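Long-range contacts in tyrocidine synthetase 3 (Brevibacillus brevis, PDB 2JGP), which probably takes part in peptide bond formation during the nonribosomal synthesis of the antibiotic tyrocidine, through a bidomain of a peptidyl carrier and a condensation domain: residues 276-280 and 412-416; 279-285 and 375-379; 285-290 and 344-350; 295-299 and 422-426; 425-431 and 462-466. All coordinates share one frame; numbering follows the deposited sequence.

Contact 1 of 5, residues 276-280 and 412-416; sequences WLQTF and LVEKL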
# COMPACT_ATOMS: atom_id res chain seq x y z
N TRP A 276 5.88 -17.27 -1.33
CA TRP A 276 4.98 -17.09 -0.20
C TRP A 276 4.57 -18.40 0.44
O TRP A 276 4.45 -18.49 1.67
CB TRP A 276 3.75 -16.30 -0.64
CG TRP A 276 4.10 -14.89 -1.01
CD1 TRP A 276 4.13 -14.35 -2.25
CD2 TRP A 276 4.54 -13.87 -0.11
NE1 TRP A 276 4.54 -13.04 -2.19
CE2 TRP A 276 4.79 -12.71 -0.89
CE3 TRP A 276 4.73 -13.80 1.27
CZ2 TRP A 276 5.23 -11.51 -0.32
CZ3 TRP A 276 5.15 -12.61 1.83
CH2 TRP A 276 5.40 -11.48 1.03
N LEU A 277 4.38 -19.43 -0.37
CA LEU A 277 4.02 -20.75 0.15
C LEU A 277 5.17 -21.33 0.97
O LEU A 277 4.94 -21.91 2.03
CB LEU A 277 3.62 -21.70 -0.99
CG LEU A 277 2.41 -21.25 -1.82
CD1 LEU A 277 1.99 -22.34 -2.78
CD2 LEU A 277 1.25 -20.82 -0.93
N GLN A 278 6.40 -21.15 0.49
CA GLN A 278 7.60 -21.54 1.23
C GLN A 278 7.71 -20.77 2.54
O GLN A 278 7.92 -21.36 3.59
CB GLN A 278 8.86 -21.27 0.39
CG GLN A 278 9.06 -22.23 -0.78
CD GLN A 278 9.97 -21.69 -1.89
OE1 GLN A 278 10.06 -22.28 -2.96
NE2 GLN A 278 10.61 -20.55 -1.64
N THR A 279 7.56 -19.44 2.46
CA THR A 279 7.66 -18.57 3.63
C THR A 279 6.73 -19.00 4.78
O THR A 279 7.11 -18.89 5.95
CB THR A 279 7.39 -17.09 3.26
OG1 THR A 279 8.40 -16.62 2.37
CG2 THR A 279 7.36 -16.20 4.50
N PHE A 280 5.54 -19.48 4.45
CA PHE A 280 4.55 -19.89 5.46
C PHE A 280 4.25 -21.39 5.43
O PHE A 280 3.13 -21.81 5.75
CB PHE A 280 3.26 -19.07 5.27
CG PHE A 280 3.45 -17.60 5.44
CD1 PHE A 280 3.41 -16.74 4.34
CD2 PHE A 280 3.70 -17.06 6.69
CE1 PHE A 280 3.59 -15.38 4.50
CE2 PHE A 280 3.89 -15.70 6.85
CZ PHE A 280 3.84 -14.86 5.76
N LEU A 412 -3.10 -16.11 -1.60
CA LEU A 412 -2.30 -16.67 -0.51
C LEU A 412 -3.18 -17.24 0.60
O LEU A 412 -2.95 -18.35 1.07
CB LEU A 412 -1.36 -15.61 0.07
CG LEU A 412 -0.46 -16.04 1.23
CD1 LEU A 412 0.38 -17.25 0.85
CD2 LEU A 412 0.42 -14.88 1.67
N VAL A 413 -4.17 -16.46 1.02
CA VAL A 413 -5.07 -16.87 2.10
C VAL A 413 -5.79 -18.17 1.77
O VAL A 413 -5.86 -19.08 2.61
CB VAL A 413 -6.12 -15.77 2.40
CG1 VAL A 413 -7.27 -16.33 3.25
CG2 VAL A 413 -5.45 -14.58 3.10
N GLU A 414 -6.30 -18.27 0.55
CA GLU A 414 -7.01 -19.47 0.11
C GLU A 414 -6.06 -20.65 -0.11
O GLU A 414 -6.40 -21.79 0.21
CB GLU A 414 -7.79 -19.18 -1.18
CG GLU A 414 -8.94 -18.19 -1.00
CD GLU A 414 -10.06 -18.72 -0.12
OE1 GLU A 414 -10.64 -17.93 0.66
OE2 GLU A 414 -10.38 -19.93 -0.20
N LYS A 415 -4.86 -20.37 -0.62
CA LYS A 415 -3.89 -21.42 -0.93
C LYS A 415 -3.30 -22.06 0.32
O LYS A 415 -2.95 -23.24 0.31
CB LYS A 415 -2.77 -20.87 -1.82
CG LYS A 415 -1.86 -21.92 -2.44
CD LYS A 415 -2.56 -22.71 -3.53
CE LYS A 415 -1.60 -23.60 -4.28
NZ LYS A 415 -2.16 -24.03 -5.59
N LEU A 416 -3.19 -21.28 1.40
CA LEU A 416 -2.65 -21.78 2.67
C LEU A 416 -3.67 -22.58 3.49
O LEU A 416 -3.34 -23.07 4.57
CB LEU A 416 -2.11 -20.62 3.51
CG LEU A 416 -0.81 -19.98 3.03
CD1 LEU A 416 -0.49 -18.74 3.86
CD2 LEU A 416 0.34 -20.97 3.07
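Leu412 reaches straight across to Trp276, Leu277 and Phe280. Its CG stands anti to the backbone N (chi1 180°), which sends both methyls into the gap between the two helix ends. CD1 lands 3.8 Å from CB of Trp276 and also touches CD2 of Leu277, the two leucines sliding past one another in opposite directions. CD2 takes the other branch and comes within 4.3 Å of CE1 of Phe280, approaching that ring obliquely. Of Trp276 it is mainly the root that works here: the indole leads off toward strand 373-379, and its NE1 is hydrogen-bonded to the backbone O of His404.

Three residues on, Lys415 lays its methylenes across Leu277 at about a right angle. A bend at chi2 (71°) turns the chain over both leucine methyls, with Lys415 CG 3.6 Å from Leu277 CD2 and its CE beside CD1. This is the solvent-exposed border of the contact.

Leu416 stands at the helix end, although its N still bonds to O of Leu412. Its methyls divide the work: CD2 sits 4.1 Å from CD2 of Leu277, while CD1 lies 4.0 Å from CB of Phe280, the residue at which the first helix gives out. Leu427 packs on both Leu412 and Leu416 from outside the pair.

No hydrogen bond crosses between the segments. This is apolar helix-to-helix packing, joining the C-terminal ends of helices 267-279 and 409-415 within the condensation domain.

Contact 2 of 5, residues 279-285 and 375-379; sequences TFADDIP and LAMRN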
# COMPACT_ATOMS: atom_id res chain seq x y z
N THR A 279 7.56 -19.44 2.46
CA THR A 279 7.66 -18.57 3.63
C THR A 279 6.73 -19.00 4.78
O THR A 279 7.11 -18.89 5.95
CB THR A 279 7.39 -17.09 3.26
OG1 THR A 279 8.40 -16.62 2.37
CG2 THR A 279 7.36 -16.20 4.50
N PHE A 280 5.54 -19.48 4.45
CA PHE A 280 4.55 -19.89 5.46
C PHE A 280 4.25 -21.39 5.43
O PHE A 280 3.13 -21.81 5.75
CB PHE A 280 3.26 -19.07 5.27
CG PHE A 280 3.45 -17.60 5.44
CD1 PHE A 280 3.41 -16.74 4.34
CD2 PHE A 280 3.70 -17.06 6.69
CE1 PHE A 280 3.59 -15.38 4.50
CE2 PHE A 280 3.89 -15.70 6.85
CZ PHE A 280 3.84 -14.86 5.76
N ALA A 281 5.24 -22.19 5.06
CA ALA A 281 5.07 -23.64 4.93
C ALA A 281 5.02 -24.35 6.29
O ALA A 281 4.33 -25.36 6.44
CB ALA A 281 6.19 -24.22 4.08
N ASP A 282 5.75 -23.80 7.26
CA ASP A 282 5.87 -24.40 8.59
C ASP A 282 4.76 -23.91 9.53
O ASP A 282 3.66 -23.59 9.07
CB ASP A 282 7.28 -24.11 9.15
CG ASP A 282 7.56 -22.63 9.27
OD1 ASP A 282 8.36 -22.24 10.15
OD2 ASP A 282 6.99 -21.84 8.48
N ASP A 283 5.03 -23.86 10.83
CA ASP A 283 4.03 -23.47 11.83
C ASP A 283 3.83 -21.96 11.82
O ASP A 283 4.72 -21.21 12.24
CB ASP A 283 4.45 -23.93 13.24
CG ASP A 283 5.12 -25.29 13.24
OD1 ASP A 283 4.51 -26.26 12.74
OD2 ASP A 283 6.27 -25.38 13.74
N ILE A 284 2.66 -21.51 11.36
CA ILE A 284 2.36 -20.08 11.26
C ILE A 284 2.03 -19.50 12.64
O ILE A 284 1.06 -19.94 13.27
CB ILE A 284 1.18 -19.81 10.30
CG1 ILE A 284 1.54 -20.25 8.88
CG2 ILE A 284 0.81 -18.32 10.31
CD1 ILE A 284 0.42 -20.05 7.87
N PRO A 285 2.82 -18.52 13.10
CA PRO A 285 2.64 -18.00 14.46
C PRO A 285 1.44 -17.07 14.61
O PRO A 285 1.16 -16.27 13.71
CB PRO A 285 3.94 -17.21 14.69
CG PRO A 285 4.32 -16.75 13.35
CD PRO A 285 3.92 -17.84 12.40
N LEU A 375 1.36 -7.17 2.12
CA LEU A 375 2.32 -8.24 2.22
C LEU A 375 2.36 -8.71 3.67
O LEU A 375 2.43 -7.90 4.58
CB LEU A 375 3.71 -7.76 1.82
CG LEU A 375 3.80 -7.01 0.48
CD1 LEU A 375 5.24 -6.55 0.26
CD2 LEU A 375 3.30 -7.88 -0.67
N ALA A 376 2.32 -10.03 3.87
CA ALA A 376 2.50 -10.61 5.19
C ALA A 376 3.99 -10.71 5.45
O ALA A 376 4.66 -11.60 4.94
CB ALA A 376 1.86 -11.98 5.26
N MET A 377 4.52 -9.78 6.24
CA MET A 377 5.95 -9.71 6.50
C MET A 377 6.30 -10.51 7.75
O MET A 377 5.91 -10.15 8.86
CB MET A 377 6.38 -8.25 6.66
CG MET A 377 7.82 -8.01 6.33
SD MET A 377 8.14 -8.08 4.55
CE MET A 377 7.61 -6.47 3.99
N ARG A 378 7.04 -11.61 7.56
CA ARG A 378 7.43 -12.49 8.67
C ARG A 378 8.88 -12.27 9.05
O ARG A 378 9.77 -12.29 8.19
CB ARG A 378 7.22 -13.96 8.28
CG ARG A 378 7.56 -14.95 9.39
CD ARG A 378 7.29 -16.36 8.92
NE ARG A 378 7.50 -17.36 9.98
CZ ARG A 378 7.05 -18.61 9.93
NH1 ARG A 378 6.35 -19.04 8.88
NH2 ARG A 378 7.29 -19.44 10.94
N ASN A 379 9.12 -12.08 10.34
CA ASN A 379 10.47 -11.91 10.86
C ASN A 379 10.62 -12.63 12.19
O ASN A 379 9.63 -12.97 12.84
CB ASN A 379 10.79 -10.42 11.02
CG ASN A 379 11.12 -9.76 9.70
OD1 ASN A 379 10.31 -9.01 9.14
ND2 ASN A 379 12.30 -10.06 9.17
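Arg378 and Asp282 approach each other from opposite directions, their flat groups turned only 17° apart. The arginine chain, extended from CG to NE, bridges the distance from strand 373-379 to the loop. Its NH1 donates over 2.9 Å to OD2 of Asp282, on the syn side of the carboxylate, with that oxygen tilted 32° out of the guanidinium plane. The second leg of this bidentate salt bridge, NH2 to OD1 of Asp282 at 3.1 Å, is weak.

NH2 does not depend on Asp282 alone, for it has a further salt-bridge partner in Asp349. Thr279 O comes close to NH1 of Arg378, at 3.0 Å. NE is hydrogen-bonded elsewhere in the structure, while OG1 of Thr279 is taken up by O of Tyr275. With two carboxylates at hand, the arginine is very probably charged despite its burial.

Apolar groups line the arginine. CD of Pro285 sits over one guanidinium face, 4.0 Å from NH2 of Arg378, and the Phe280 ring runs alongside the arginine chain, 21° from the guanidinium plane, with CE2 against CB and CD. Farther in, CZ of Phe280 presses on CB of Ala376 at 3.5 Å, and the O of Ala376 lies at the ring edge, in plane.

The whole is a buried strand arginine held by a bidentate salt bridge, tying the loop after helix 267-279 to the antiparallel pair 350-356/373-379 of the condensation domain.

Contact 3 of 5, residues 285-290 and 344-350; sequences PVLNLP and YAGQEDI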
# COMPACT_ATOMS: atom_id res chain seq x y z
N PRO A 285 2.82 -18.52 13.10
CA PRO A 285 2.64 -18.00 14.46
C PRO A 285 1.44 -17.07 14.61
O PRO A 285 1.16 -16.27 13.71
CB PRO A 285 3.94 -17.21 14.69
CG PRO A 285 4.32 -16.75 13.35
CD PRO A 285 3.92 -17.84 12.40
N VAL A 286 0.75 -17.18 15.74
CA VAL A 286 -0.33 -16.26 16.09
C VAL A 286 0.20 -15.30 17.16
O VAL A 286 0.69 -15.74 18.20
CB VAL A 286 -1.55 -17.02 16.63
CG1 VAL A 286 -2.70 -16.07 16.88
CG2 VAL A 286 -1.97 -18.11 15.65
N LEU A 287 0.09 -14.00 16.89
CA LEU A 287 0.57 -12.96 17.81
C LEU A 287 -0.19 -13.03 19.13
O LEU A 287 -1.42 -13.00 19.15
CB LEU A 287 0.39 -11.58 17.19
CG LEU A 287 0.93 -10.36 17.95
CD1 LEU A 287 2.44 -10.40 18.10
CD2 LEU A 287 0.48 -9.08 17.26
N ASN A 288 0.54 -13.12 20.24
CA ASN A 288 -0.06 -13.20 21.56
C ASN A 288 0.19 -11.94 22.36
O ASN A 288 0.87 -11.96 23.39
CB ASN A 288 0.46 -14.43 22.30
CG ASN A 288 -0.22 -14.64 23.64
OD1 ASN A 288 0.44 -14.95 24.63
ND2 ASN A 288 -1.54 -14.46 23.69
N LEU A 289 -0.37 -10.82 21.90
CA LEU A 289 -0.29 -9.57 22.64
C LEU A 289 -1.10 -9.70 23.91
O LEU A 289 -2.18 -10.29 23.90
CB LEU A 289 -0.83 -8.40 21.83
CG LEU A 289 0.07 -7.82 20.75
CD1 LEU A 289 -0.69 -6.72 20.01
CD2 LEU A 289 1.37 -7.30 21.36
N PRO A 290 -0.59 -9.14 25.02
CA PRO A 290 -1.38 -9.13 26.23
C PRO A 290 -2.46 -8.07 26.05
O PRO A 290 -2.17 -6.99 25.56
CB PRO A 290 -0.38 -8.73 27.31
CG PRO A 290 0.63 -7.93 26.62
CD PRO A 290 0.71 -8.47 25.21
N TYR A 344 6.41 -7.41 24.00
CA TYR A 344 5.04 -7.46 24.53
C TYR A 344 4.46 -8.87 24.48
O TYR A 344 3.87 -9.33 25.46
CB TYR A 344 4.12 -6.48 23.77
CG TYR A 344 4.04 -5.14 24.45
CD1 TYR A 344 5.08 -4.23 24.37
CD2 TYR A 344 2.93 -4.80 25.22
CE1 TYR A 344 5.02 -3.01 25.01
CE2 TYR A 344 2.86 -3.58 25.87
CZ TYR A 344 3.91 -2.69 25.76
OH TYR A 344 3.84 -1.47 26.41
N ALA A 345 4.66 -9.55 23.36
CA ALA A 345 4.05 -10.85 23.13
C ALA A 345 4.85 -12.02 23.73
O ALA A 345 4.31 -13.11 23.88
CB ALA A 345 3.86 -11.08 21.64
N GLY A 346 6.12 -11.80 24.04
CA GLY A 346 7.01 -12.87 24.49
C GLY A 346 7.21 -13.92 23.40
O GLY A 346 7.22 -15.12 23.69
N GLN A 347 7.34 -13.46 22.16
CA GLN A 347 7.49 -14.33 20.99
C GLN A 347 8.68 -13.88 20.15
O GLN A 347 9.07 -12.71 20.20
CB GLN A 347 6.22 -14.29 20.15
CG GLN A 347 5.02 -14.96 20.79
CD GLN A 347 3.77 -14.85 19.96
OE1 GLN A 347 3.42 -13.76 19.49
NE2 GLN A 347 3.08 -15.97 19.76
N GLU A 348 9.23 -14.81 19.37
CA GLU A 348 10.41 -14.54 18.55
C GLU A 348 10.17 -14.88 17.08
O GLU A 348 11.11 -15.08 16.32
CB GLU A 348 11.59 -15.34 19.10
CG GLU A 348 11.85 -15.11 20.58
CD GLU A 348 13.20 -15.62 21.03
OE1 GLU A 348 13.83 -14.95 21.87
OE2 GLU A 348 13.63 -16.68 20.53
N ASP A 349 8.90 -14.93 16.69
CA ASP A 349 8.50 -15.24 15.32
C ASP A 349 7.17 -14.53 15.12
O ASP A 349 6.16 -14.89 15.74
CB ASP A 349 8.35 -16.76 15.16
CG ASP A 349 8.10 -17.19 13.72
OD1 ASP A 349 7.92 -16.32 12.83
OD2 ASP A 349 8.06 -18.42 13.50
N ILE A 350 7.18 -13.51 14.27
CA ILE A 350 6.11 -12.53 14.19
C ILE A 350 5.81 -12.13 12.76
O ILE A 350 6.73 -11.89 11.97
CB ILE A 350 6.49 -11.25 14.98
CG1 ILE A 350 6.81 -11.61 16.44
CG2 ILE A 350 5.35 -10.21 14.90
CD1 ILE A 350 6.93 -10.44 17.35
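Leu289 and Ala345 bring the two backbones together, with CA atoms 4.6 Å apart, and the segments then run in opposite directions to Pro285 and Ile350, whose CA atoms are 6.5 Å apart. Residues 285-290 are largely extended, with a kink at Asn288. The partner segment leaves helix 329-345 at Gly346, where phi turns positive (63°), and heads for strand 350-356. At the close end, CA of Ala345 makes a CA-H...O contact of 3.4 Å with O of Asn288.

Farther along, a side chain takes over the role of a neighbouring strand. Gln347, extended beyond CG, grips the backbone on both sides of Leu287: its NE2 donates to O of Val286 over 2.9 Å, nearly straight (174°) and in the amide plane, while its OE1 accepts from N of Asn288 at 3.0 Å. The second donor sits well above the carbonyl plane of the glutamine, 48° out of it. This two-point hold on an extended loop lets the helix-to-strand turn of the condensation domain pin the long connection between helix 267-279 and strand 303-309.

CD1 of Leu287 rests 3.9 Å from CB of Ala345. Leu289 drops CD2 onto CB of Tyr344, and the Pro290 ring crosses the tyrosine at about a right angle, CD 3.3 Å from O of Tyr344. The tyrosine ring also meets Phe495 edge-to-face. Pro285 sets CB and CG against O of Asp349.

Contact 4 of 5, residues 295-299 and 422-426; sequences RPSTQ and LSRNP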
# COMPACT_ATOMS: atom_id res chain seq x y z
N ARG A 295 -10.31 -11.30 24.70
CA ARG A 295 -10.60 -11.19 23.28
C ARG A 295 -12.02 -11.69 23.02
O ARG A 295 -12.37 -12.79 23.45
CB ARG A 295 -9.59 -12.00 22.46
CG ARG A 295 -9.83 -11.95 20.95
CD ARG A 295 -8.82 -12.82 20.22
NE ARG A 295 -7.48 -12.29 20.37
CZ ARG A 295 -6.96 -11.31 19.64
NH1 ARG A 295 -7.66 -10.74 18.66
NH2 ARG A 295 -5.73 -10.91 19.88
N PRO A 296 -12.86 -10.87 22.36
CA PRO A 296 -14.21 -11.32 22.02
C PRO A 296 -14.18 -12.52 21.08
O PRO A 296 -13.24 -12.69 20.31
CB PRO A 296 -14.81 -10.10 21.29
CG PRO A 296 -13.98 -8.96 21.65
CD PRO A 296 -12.61 -9.49 21.89
N SER A 297 -15.22 -13.35 21.14
CA SER A 297 -15.29 -14.54 20.28
C SER A 297 -15.64 -14.20 18.83
O SER A 297 -15.47 -15.04 17.94
CB SER A 297 -16.29 -15.55 20.82
OG SER A 297 -16.18 -16.76 20.10
N THR A 298 -16.15 -12.99 18.60
CA THR A 298 -16.37 -12.48 17.25
C THR A 298 -15.59 -11.18 17.14
O THR A 298 -15.47 -10.44 18.12
CB THR A 298 -17.86 -12.20 16.99
OG1 THR A 298 -18.28 -11.03 17.71
CG2 THR A 298 -18.73 -13.38 17.42
N GLN A 299 -15.05 -10.89 15.96
CA GLN A 299 -14.24 -9.69 15.83
C GLN A 299 -15.06 -8.43 16.11
O GLN A 299 -16.23 -8.33 15.75
CB GLN A 299 -13.57 -9.60 14.46
CG GLN A 299 -12.71 -8.35 14.33
CD GLN A 299 -11.48 -8.54 13.47
OE1 GLN A 299 -11.37 -9.49 12.69
NE2 GLN A 299 -10.52 -7.63 13.62
N LEU A 422 -12.56 -16.31 13.78
CA LEU A 422 -13.42 -15.14 13.51
C LEU A 422 -13.04 -13.94 14.39
O LEU A 422 -13.40 -12.80 14.08
CB LEU A 422 -14.89 -15.51 13.72
CG LEU A 422 -15.98 -14.74 12.96
CD1 LEU A 422 -15.81 -14.87 11.45
CD2 LEU A 422 -17.37 -15.24 13.37
N SER A 423 -12.33 -14.19 15.48
CA SER A 423 -11.89 -13.13 16.39
C SER A 423 -10.60 -12.44 15.93
O SER A 423 -10.16 -11.48 16.54
CB SER A 423 -11.68 -13.69 17.80
OG SER A 423 -10.63 -14.64 17.83
N ARG A 424 -10.01 -12.94 14.85
CA ARG A 424 -8.76 -12.37 14.35
C ARG A 424 -8.66 -12.47 12.83
O ARG A 424 -9.56 -12.99 12.17
CB ARG A 424 -7.56 -13.01 15.06
CG ARG A 424 -7.69 -14.48 15.41
CD ARG A 424 -7.00 -14.80 16.73
NE ARG A 424 -5.71 -14.14 16.82
CZ ARG A 424 -5.05 -13.89 17.94
NH1 ARG A 424 -5.52 -14.28 19.12
NH2 ARG A 424 -3.88 -13.26 17.89
N ASN A 425 -7.57 -11.93 12.27
CA ASN A 425 -7.41 -11.84 10.83
C ASN A 425 -6.42 -12.87 10.30
O ASN A 425 -5.55 -13.32 11.05
CB ASN A 425 -6.99 -10.43 10.44
CG ASN A 425 -8.13 -9.44 10.55
OD1 ASN A 425 -8.98 -9.36 9.67
ND2 ASN A 425 -8.15 -8.68 11.64
N PRO A 426 -6.55 -13.25 9.02
CA PRO A 426 -5.64 -14.25 8.47
C PRO A 426 -4.20 -13.74 8.39
O PRO A 426 -3.96 -12.59 8.00
CB PRO A 426 -6.23 -14.55 7.08
CG PRO A 426 -7.06 -13.38 6.74
CD PRO A 426 -7.53 -12.77 8.03
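Arg295 and Arg424 place their guanidinium groups one over the other, offset toward the rim and with planes 35° apart. The bend of Arg295 at chi3 (-66°) brings its NE to 3.1 Å from NH1 of Arg424, two donors that do not bond to each other. The like charges are answered from outside: NH2 of Arg295 forms a salt bridge with Asp464, and NH2 of Arg424 has both Asp429 and O of Leu287.

Hydrogen bonding between the segments is weak. NH1 of Arg295 reaches O of Ser423 at 3.4 Å, and N of Gln299 reaches O of Leu422 at 3.1 Å.

Close packing does the rest. CB of Ser423 sits 3.1 Å from O of Pro296 and against the Arg295 chain, while its OG turns to Asp421. The side chains of Gln299 and Asn425 cross at about a right angle, their amide planes 61° apart; ND2 of Asn425 has its partner in Lys462.

Both segments are irregular surface loops, one leading into strand 303-309 and the other running from helix 409-415 to strand 430-435. They meet beside the start of strand 465-471, and those three strands belong to one mixed sheet.

Contact 5 of 5, residues 425-431 and 462-466; sequences NPLFDTV and KFDLT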
# COMPACT_ATOMS: atom_id res chain seq x y z
N ASN A 425 -7.57 -11.93 12.27
CA ASN A 425 -7.41 -11.84 10.83
C ASN A 425 -6.42 -12.87 10.30
O ASN A 425 -5.55 -13.32 11.05
CB ASN A 425 -6.99 -10.43 10.44
CG ASN A 425 -8.13 -9.44 10.55
OD1 ASN A 425 -8.98 -9.36 9.67
ND2 ASN A 425 -8.15 -8.68 11.64
N PRO A 426 -6.55 -13.25 9.02
CA PRO A 426 -5.64 -14.25 8.47
C PRO A 426 -4.20 -13.74 8.39
O PRO A 426 -3.96 -12.59 8.00
CB PRO A 426 -6.23 -14.55 7.08
CG PRO A 426 -7.06 -13.38 6.74
CD PRO A 426 -7.53 -12.77 8.03
N LEU A 427 -3.27 -14.60 8.81
CA LEU A 427 -1.83 -14.38 8.73
C LEU A 427 -1.25 -13.34 9.69
O LEU A 427 -0.18 -13.57 10.25
CB LEU A 427 -1.37 -14.10 7.28
CG LEU A 427 -1.26 -15.33 6.38
CD1 LEU A 427 -0.86 -14.92 4.97
CD2 LEU A 427 -0.28 -16.35 6.94
N PHE A 428 -1.93 -12.21 9.87
CA PHE A 428 -1.45 -11.16 10.79
C PHE A 428 -2.59 -10.42 11.48
O PHE A 428 -3.67 -10.25 10.92
CB PHE A 428 -0.53 -10.17 10.07
CG PHE A 428 -1.11 -9.60 8.81
CD1 PHE A 428 -1.95 -8.49 8.85
CD2 PHE A 428 -0.84 -10.18 7.58
CE1 PHE A 428 -2.50 -7.97 7.69
CE2 PHE A 428 -1.39 -9.66 6.41
CZ PHE A 428 -2.22 -8.55 6.47
N ASP A 429 -2.33 -9.99 12.72
CA ASP A 429 -3.30 -9.25 13.52
C ASP A 429 -2.86 -7.82 13.81
O ASP A 429 -3.52 -7.10 14.56
CB ASP A 429 -3.56 -10.00 14.82
CG ASP A 429 -4.38 -11.24 14.59
OD1 ASP A 429 -5.48 -11.11 14.03
OD2 ASP A 429 -3.91 -12.34 14.94
N THR A 430 -1.76 -7.41 13.20
CA THR A 430 -1.32 -6.03 13.26
C THR A 430 -0.80 -5.59 11.90
O THR A 430 -0.34 -6.42 11.11
CB THR A 430 -0.24 -5.83 14.34
OG1 THR A 430 0.11 -4.45 14.41
CG2 THR A 430 1.01 -6.65 14.02
N VAL A 431 -0.88 -4.29 11.65
CA VAL A 431 -0.42 -3.68 10.41
C VAL A 431 0.54 -2.55 10.74
O VAL A 431 0.36 -1.85 11.74
CB VAL A 431 -1.62 -3.14 9.58
CG1 VAL A 431 -1.15 -2.20 8.48
CG2 VAL A 431 -2.42 -4.30 8.99
N LYS A 462 -9.83 -2.55 11.84
CA LYS A 462 -9.91 -3.89 11.24
C LYS A 462 -9.01 -4.90 11.96
O LYS A 462 -9.35 -6.08 12.05
CB LYS A 462 -9.55 -3.85 9.75
CG LYS A 462 -9.88 -5.14 9.00
CD LYS A 462 -9.23 -5.18 7.61
CE LYS A 462 -9.15 -6.60 7.07
NZ LYS A 462 -8.21 -6.71 5.92
N PHE A 463 -7.89 -4.43 12.49
CA PHE A 463 -6.90 -5.30 13.14
C PHE A 463 -6.79 -4.97 14.62
O PHE A 463 -7.27 -3.92 15.05
CB PHE A 463 -5.55 -5.12 12.45
CG PHE A 463 -5.59 -5.41 10.99
CD1 PHE A 463 -5.74 -4.38 10.07
CD2 PHE A 463 -5.51 -6.71 10.52
CE1 PHE A 463 -5.79 -4.64 8.71
CE2 PHE A 463 -5.56 -6.99 9.17
CZ PHE A 463 -5.70 -5.95 8.26
N ASP A 464 -6.15 -5.85 15.39
CA ASP A 464 -5.94 -5.61 16.83
C ASP A 464 -5.38 -4.23 17.02
O ASP A 464 -5.82 -3.47 17.89
CB ASP A 464 -4.97 -6.62 17.44
CG ASP A 464 -5.58 -7.98 17.61
OD1 ASP A 464 -6.71 -8.20 17.14
OD2 ASP A 464 -4.91 -8.83 18.22
N LEU A 465 -4.37 -3.91 16.21
CA LEU A 465 -3.89 -2.55 16.13
C LEU A 465 -3.15 -2.28 14.83
O LEU A 465 -2.58 -3.20 14.22
CB LEU A 465 -3.02 -2.21 17.35
CG LEU A 465 -1.58 -2.73 17.43
CD1 LEU A 465 -0.65 -1.74 16.79
CD2 LEU A 465 -1.17 -2.95 18.89
N THR A 466 -3.21 -1.03 14.38
CA THR A 466 -2.48 -0.57 13.21
C THR A 466 -1.50 0.49 13.68
O THR A 466 -1.91 1.50 14.27
CB THR A 466 -3.42 0.03 12.16
OG1 THR A 466 -4.29 -0.99 11.67
CG2 THR A 466 -2.63 0.63 11.01
O HOH W 1 -6.74 -8.71 14.12
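Val431 and Phe463 are brought face to methyl by their first torsions. Phe463 has CG anti to its carbonyl carbon (chi1 -57°), and Val431 has CG1 anti to the backbone N (chi1 165°), leaving CG2 directed at the ring. That methyl makes a CH-pi contact, 3.6 Å from CG2 of Val431 to the centroid of the Phe463 ring, while CG of Lys462 lies over the opposite face.

Here two strands begin side by side: 430-435 and 465-471 form the parallel pair of the four-stranded mixed sheet in the condensation domain. Thr430 pairs with Leu465 and Val431 with Thr466, each couple pointing its side chains the same way. N of Val431 donates to O of Leu465 at 3.3 Å. OG1 of Thr430 is 3.0 Å from O of Leu465, but the same hydroxyl also meets Tyr337, and the bond is left unsettled. Just ahead of the strands, N of Asp464 makes a weak bond of 3.0 Å to O of Asp429.

Phe428 brings CE1 to CE2 of Phe463, the rings oblique with planes at 32°. The Asn425 side chain crosses that of Phe463 at about a right angle, its amide oblique to the ring, and donates ND2 to O of Lys462 at 2.9 Å, while its backbone N is bound by OD1 of Asp429. OD2 of Asp429 and OD2 of Asp464 turn to the neighbouring arginines. Between their OD1 atoms sits one water, which accepts from ND2 of Asn425 and donates to OD1 of Asp429 at 2.7 Å and to OD1 of Asp464 at 3.1 Å.

From the N terminus, contacts 1 and 2 open together at the end of helix 267-279, contact 3 follows at Pro285, which it shares with contact 2, and contact 4 opens at 295. The loops close outward: contact 3 at the end of helix 329-345, contact 2 around it on strand 373-379, and contact 1 around both on helix 409-415. Contact 4 crosses all three, opening within them and closing later, at 422-426. There contact 5 begins, closing a short loop onto strand 465-471. Leu427 packs against contacts 1 and 2, Asp349 joins 2 to 3, and Arg424 joins 4 to 3 and 5, tying helices 267-279 and 409-415 to the pair 350-356/373-379 and the sheet with 430-435 and 465-471.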